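Type III export protein PSCG (Pseudomonas aeruginosa, PDB 2UWJ) acts with PscE as a cytoplasmic chaperone of the type III secretion system, preventing premature polymerization of the needle protein PscF. Local coordinates at residues C[41-46]-C[68-73]. Sequence-based numbering, arbitrary orientation.
Sequences ARLIRI and PALEPW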
ATOM      1  N   ALA C  41       4.627 -15.913  -4.218  1.00 21.28           N
ATOM      2  CA  ALA C  41       4.782 -16.580  -5.522  1.00 22.18           C
ATOM      3  C   ALA C  41       3.410 -17.148  -5.970  1.00 22.88           C
ATOM      4  O   ALA C  41       3.068 -17.070  -7.144  1.00 22.47           O
ATOM      5  CB  ALA C  41       5.769 -17.745  -5.434  1.00 21.95           C
ATOM      6  N   ARG C  42       2.669 -17.721  -5.024  1.00 19.68           N
ATOM      7  CA  ARG C  42       1.380 -18.358  -5.304  1.00 18.86           C
ATOM      8  C   ARG C  42       0.376 -17.301  -5.801  1.00 20.20           C
ATOM      9  O   ARG C  42      -0.337 -17.516  -6.785  1.00 20.83           O
ATOM     10  CB  ARG C  42       0.909 -19.077  -4.034  1.00 24.08           C
ATOM     11  CG  ARG C  42      -0.390 -19.849  -4.182  1.00 33.28           C
ATOM     12  CD  ARG C  42      -0.224 -20.947  -5.153  1.00 33.11           C
ATOM     13  NE  ARG C  42       0.893 -21.836  -4.812  1.00 42.33           N
ATOM     14  CZ  ARG C  42       0.890 -22.836  -3.919  1.00 40.68           C
ATOM     15  NH1 ARG C  42      -0.183 -23.149  -3.191  1.00 33.23           N
ATOM     16  NH2 ARG C  42       2.010 -23.566  -3.792  1.00 43.86           N
ATOM     17  N   LEU C  43       0.319 -16.166  -5.116  1.00 21.40           N
ATOM     18  CA  LEU C  43      -0.485 -15.013  -5.562  1.00 20.49           C
ATOM     19  C   LEU C  43      -0.177 -14.638  -7.027  1.00 23.85           C
ATOM     20  O   LEU C  43      -1.080 -14.455  -7.881  1.00 21.49           O
ATOM     21  CB  LEU C  43      -0.163 -13.774  -4.674  1.00 20.90           C
ATOM     22  CG  LEU C  43      -0.741 -12.445  -5.216  1.00 21.54           C
ATOM     23  CD1 LEU C  43      -2.245 -12.622  -5.270  1.00 22.14           C
ATOM     24  CD2 LEU C  43      -0.410 -11.224  -4.276  1.00 19.77           C
ATOM     25  N   ILE C  44       1.100 -14.511  -7.347  1.00 20.53           N
ATOM     26  CA  ILE C  44       1.492 -14.125  -8.716  1.00 19.65           C
ATOM     27  C   ILE C  44       1.092 -15.171  -9.751  1.00 19.50           C
ATOM     28  O   ILE C  44       0.538 -14.840 -10.809  1.00 22.63           O
ATOM     29  CB  ILE C  44       3.048 -13.861  -8.787  1.00 18.29           C
ATOM     30  CG1 ILE C  44       3.394 -12.559  -7.996  1.00 17.93           C
ATOM     31  CG2 ILE C  44       3.500 -13.735 -10.253  1.00 18.06           C
ATOM     32  CD1 ILE C  44       4.933 -12.558  -7.419  1.00 20.72           C
ATOM     33  N   ARG C  45       1.350 -16.428  -9.434  1.00 21.78           N
ATOM     34  CA  ARG C  45       1.004 -17.545 -10.313  1.00 24.81           C
ATOM     35  C   ARG C  45      -0.498 -17.518 -10.588  1.00 21.58           C
ATOM     36  O   ARG C  45      -0.930 -17.625 -11.727  1.00 23.53           O
ATOM     37  CB  ARG C  45       1.345 -18.871  -9.604  1.00 23.41           C
ATOM     38  CG  ARG C  45       2.858 -19.285  -9.673  1.00 23.21           C
ATOM     39  CD  ARG C  45       3.040 -20.651  -9.062  1.00 26.00           C
ATOM     40  NE  ARG C  45       4.453 -21.039  -8.967  1.00 30.50           N
ATOM     41  CZ  ARG C  45       5.181 -21.449 -10.006  1.00 37.58           C
ATOM     42  NH1 ARG C  45       4.612 -21.507 -11.203  1.00 35.49           N
ATOM     43  NH2 ARG C  45       6.453 -21.842  -9.852  1.00 33.87           N
ATOM     44  N   ILE C  46      -1.282 -17.409  -9.514  1.00 19.06           N
ATOM     45  CA  ILE C  46      -2.752 -17.408  -9.654  1.00 21.71           C
ATOM     46  C   ILE C  46      -3.302 -16.186 -10.457  1.00 25.18           C
ATOM     47  O   ILE C  46      -4.142 -16.319 -11.366  1.00 22.46           O
ATOM     48  CB  ILE C  46      -3.396 -17.475  -8.287  1.00 17.96           C
ATOM     49  CG1 ILE C  46      -3.169 -18.890  -7.728  1.00 20.35           C
ATOM     50  CG2 ILE C  46      -4.928 -17.146  -8.410  1.00 20.11           C
ATOM     51  CD1 ILE C  46      -3.466 -19.048  -6.224  1.00 22.39           C
ATOM     52  N   PRO C  68      -5.649 -17.954   3.298  1.00 24.89           N
ATOM     53  CA  PRO C  68      -6.974 -17.370   3.070  1.00 23.80           C
ATOM     54  C   PRO C  68      -7.023 -16.141   2.160  1.00 25.45           C
ATOM     55  O   PRO C  68      -8.002 -15.940   1.467  1.00 23.82           O
ATOM     56  CB  PRO C  68      -7.476 -17.077   4.496  1.00 27.46           C
ATOM     57  CG  PRO C  68      -6.778 -18.200   5.329  1.00 28.68           C
ATOM     58  CD  PRO C  68      -5.374 -18.130   4.748  1.00 25.77           C
ATOM     59  N   ALA C  69      -5.964 -15.337   2.138  1.00 25.35           N
ATOM     60  CA  ALA C  69      -5.984 -14.138   1.302  1.00 23.18           C
ATOM     61  C   ALA C  69      -6.069 -14.479  -0.206  1.00 21.45           C
ATOM     62  O   ALA C  69      -6.282 -13.580  -1.003  1.00 21.82           O
ATOM     63  CB  ALA C  69      -4.719 -13.286   1.571  1.00 23.32           C
ATOM     64  N   LEU C  70      -5.800 -15.739  -0.574  1.00 19.79           N
ATOM     65  CA  LEU C  70      -5.858 -16.158  -1.970  1.00 21.46           C
ATOM     66  C   LEU C  70      -7.269 -16.617  -2.358  1.00 23.71           C
ATOM     67  O   LEU C  70      -7.583 -16.705  -3.568  1.00 24.21           O
ATOM     68  CB  LEU C  70      -4.876 -17.309  -2.271  1.00 19.45           C
ATOM     69  CG  LEU C  70      -3.404 -16.975  -2.004  1.00 19.13           C
ATOM     70  CD1 LEU C  70      -2.558 -18.206  -2.335  1.00 24.39           C
ATOM     71  CD2 LEU C  70      -2.966 -15.722  -2.843  1.00 21.16           C
ATOM     72  N   GLU C  71      -8.123 -16.861  -1.356  1.00 18.49           N
ATOM     73  CA  GLU C  71      -9.493 -17.370  -1.648  1.00 24.33           C
ATOM     74  C   GLU C  71     -10.322 -16.529  -2.657  1.00 22.79           C
ATOM     75  O   GLU C  71     -11.037 -17.101  -3.454  1.00 22.11           O
ATOM     76  CB  GLU C  71     -10.292 -17.593  -0.361  1.00 22.21           C
ATOM     77  CG  GLU C  71      -9.773 -18.768   0.489  1.00 25.64           C
ATOM     78  CD  GLU C  71     -10.143 -20.107  -0.173  1.00 31.40           C
ATOM     79  OE1 GLU C  71     -11.327 -20.246  -0.559  1.00 30.27           O
ATOM     80  OE2 GLU C  71      -9.267 -20.972  -0.337  1.00 29.44           O
ATOM     81  N   PRO C  72     -10.264 -15.178  -2.584  1.00 20.89           N
ATOM     82  CA  PRO C  72     -11.047 -14.407  -3.559  1.00 21.94           C
ATOM     83  C   PRO C  72     -10.738 -14.787  -5.021  1.00 23.98           C
ATOM     84  O   PRO C  72     -11.630 -14.731  -5.858  1.00 21.46           O
ATOM     85  CB  PRO C  72     -10.656 -12.945  -3.265  1.00 19.05           C
ATOM     86  CG  PRO C  72     -10.418 -12.984  -1.699  1.00 20.92           C
ATOM     87  CD  PRO C  72      -9.660 -14.299  -1.543  1.00 16.82           C
ATOM     88  N   TRP C  73      -9.465 -15.096  -5.324  1.00 20.81           N
ATOM     89  CA  TRP C  73      -9.086 -15.464  -6.670  1.00 19.25           C
ATOM     90  C   TRP C  73      -9.807 -16.731  -7.095  1.00 23.03           C
ATOM     91  O   TRP C  73     -10.236 -16.819  -8.261  1.00 19.55           O
ATOM     92  CB  TRP C  73      -7.571 -15.696  -6.805  1.00 19.63           C
ATOM     93  CG  TRP C  73      -6.824 -14.470  -6.462  1.00 19.98           C
ATOM     94  CD1 TRP C  73      -6.391 -14.072  -5.210  1.00 20.43           C
ATOM     95  CD2 TRP C  73      -6.441 -13.437  -7.370  1.00 22.99           C
ATOM     96  NE1 TRP C  73      -5.748 -12.837  -5.301  1.00 22.83           N
ATOM     97  CE2 TRP C  73      -5.766 -12.438  -6.621  1.00 26.72           C
ATOM     98  CE3 TRP C  73      -6.602 -13.258  -8.758  1.00 30.66           C
ATOM     99  CZ2 TRP C  73      -5.247 -11.276  -7.229  1.00 28.98           C
ATOM    100  CZ3 TRP C  73      -6.079 -12.089  -9.353  1.00 28.01           C
ATOM    101  CH2 TRP C  73      -5.419 -11.135  -8.601  1.00 25.05           C
TER
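The indole of W73 meets L43 and I46, both of which come at it obliquely, while the carbonyl carbon of L70, three residues earlier on its own segment, lies in the ring plane at an edge. From L43, methyl CD1 reaches the pyrrole nitrogen, 3.5 Å from W73 NE1, and also touches CE2 and CZ2. The methyl CG2 of I46 packs at the root of the side chain, 3.4 Å from W73 CB, and brushes CG. CG of W73 sits anti to its carbonyl carbon, beside the backbone N (chi1 -60°), and the indole beyond it is met by two residues three apart on helix 38-51.

L70 supplies the other half of the contact, its two methyls dividing the work. CD2 rests against the backbone of the facing helix, 3.7 Å from L43 CA, and CD1 touches both R42 and I46. CD1 comes tightly up to the aliphatic part of the arginine, 3.3 Å from R42 CG, the two side chains crossing at about a right angle; I46 CD1 is looser, 4.1 Å from L70 CD1. The R42 chain then bends away at chi2 and chi3, carrying its guanidinium off from this apolar patch.

The contact is made by carbon atoms meeting, apart from W73 NE1 beside a leucine methyl, near the middle of a helical-repeat protein of the TPR clan. Here it joins helix 38-51 to the 3-10 turn 68-70 and to W73 of helix 71-80. F61 covers R42 and I46, helix 22-34 packs behind I44, helix 100-113 touches P72, and apolar side chains of another protein chain press on L70 and W73.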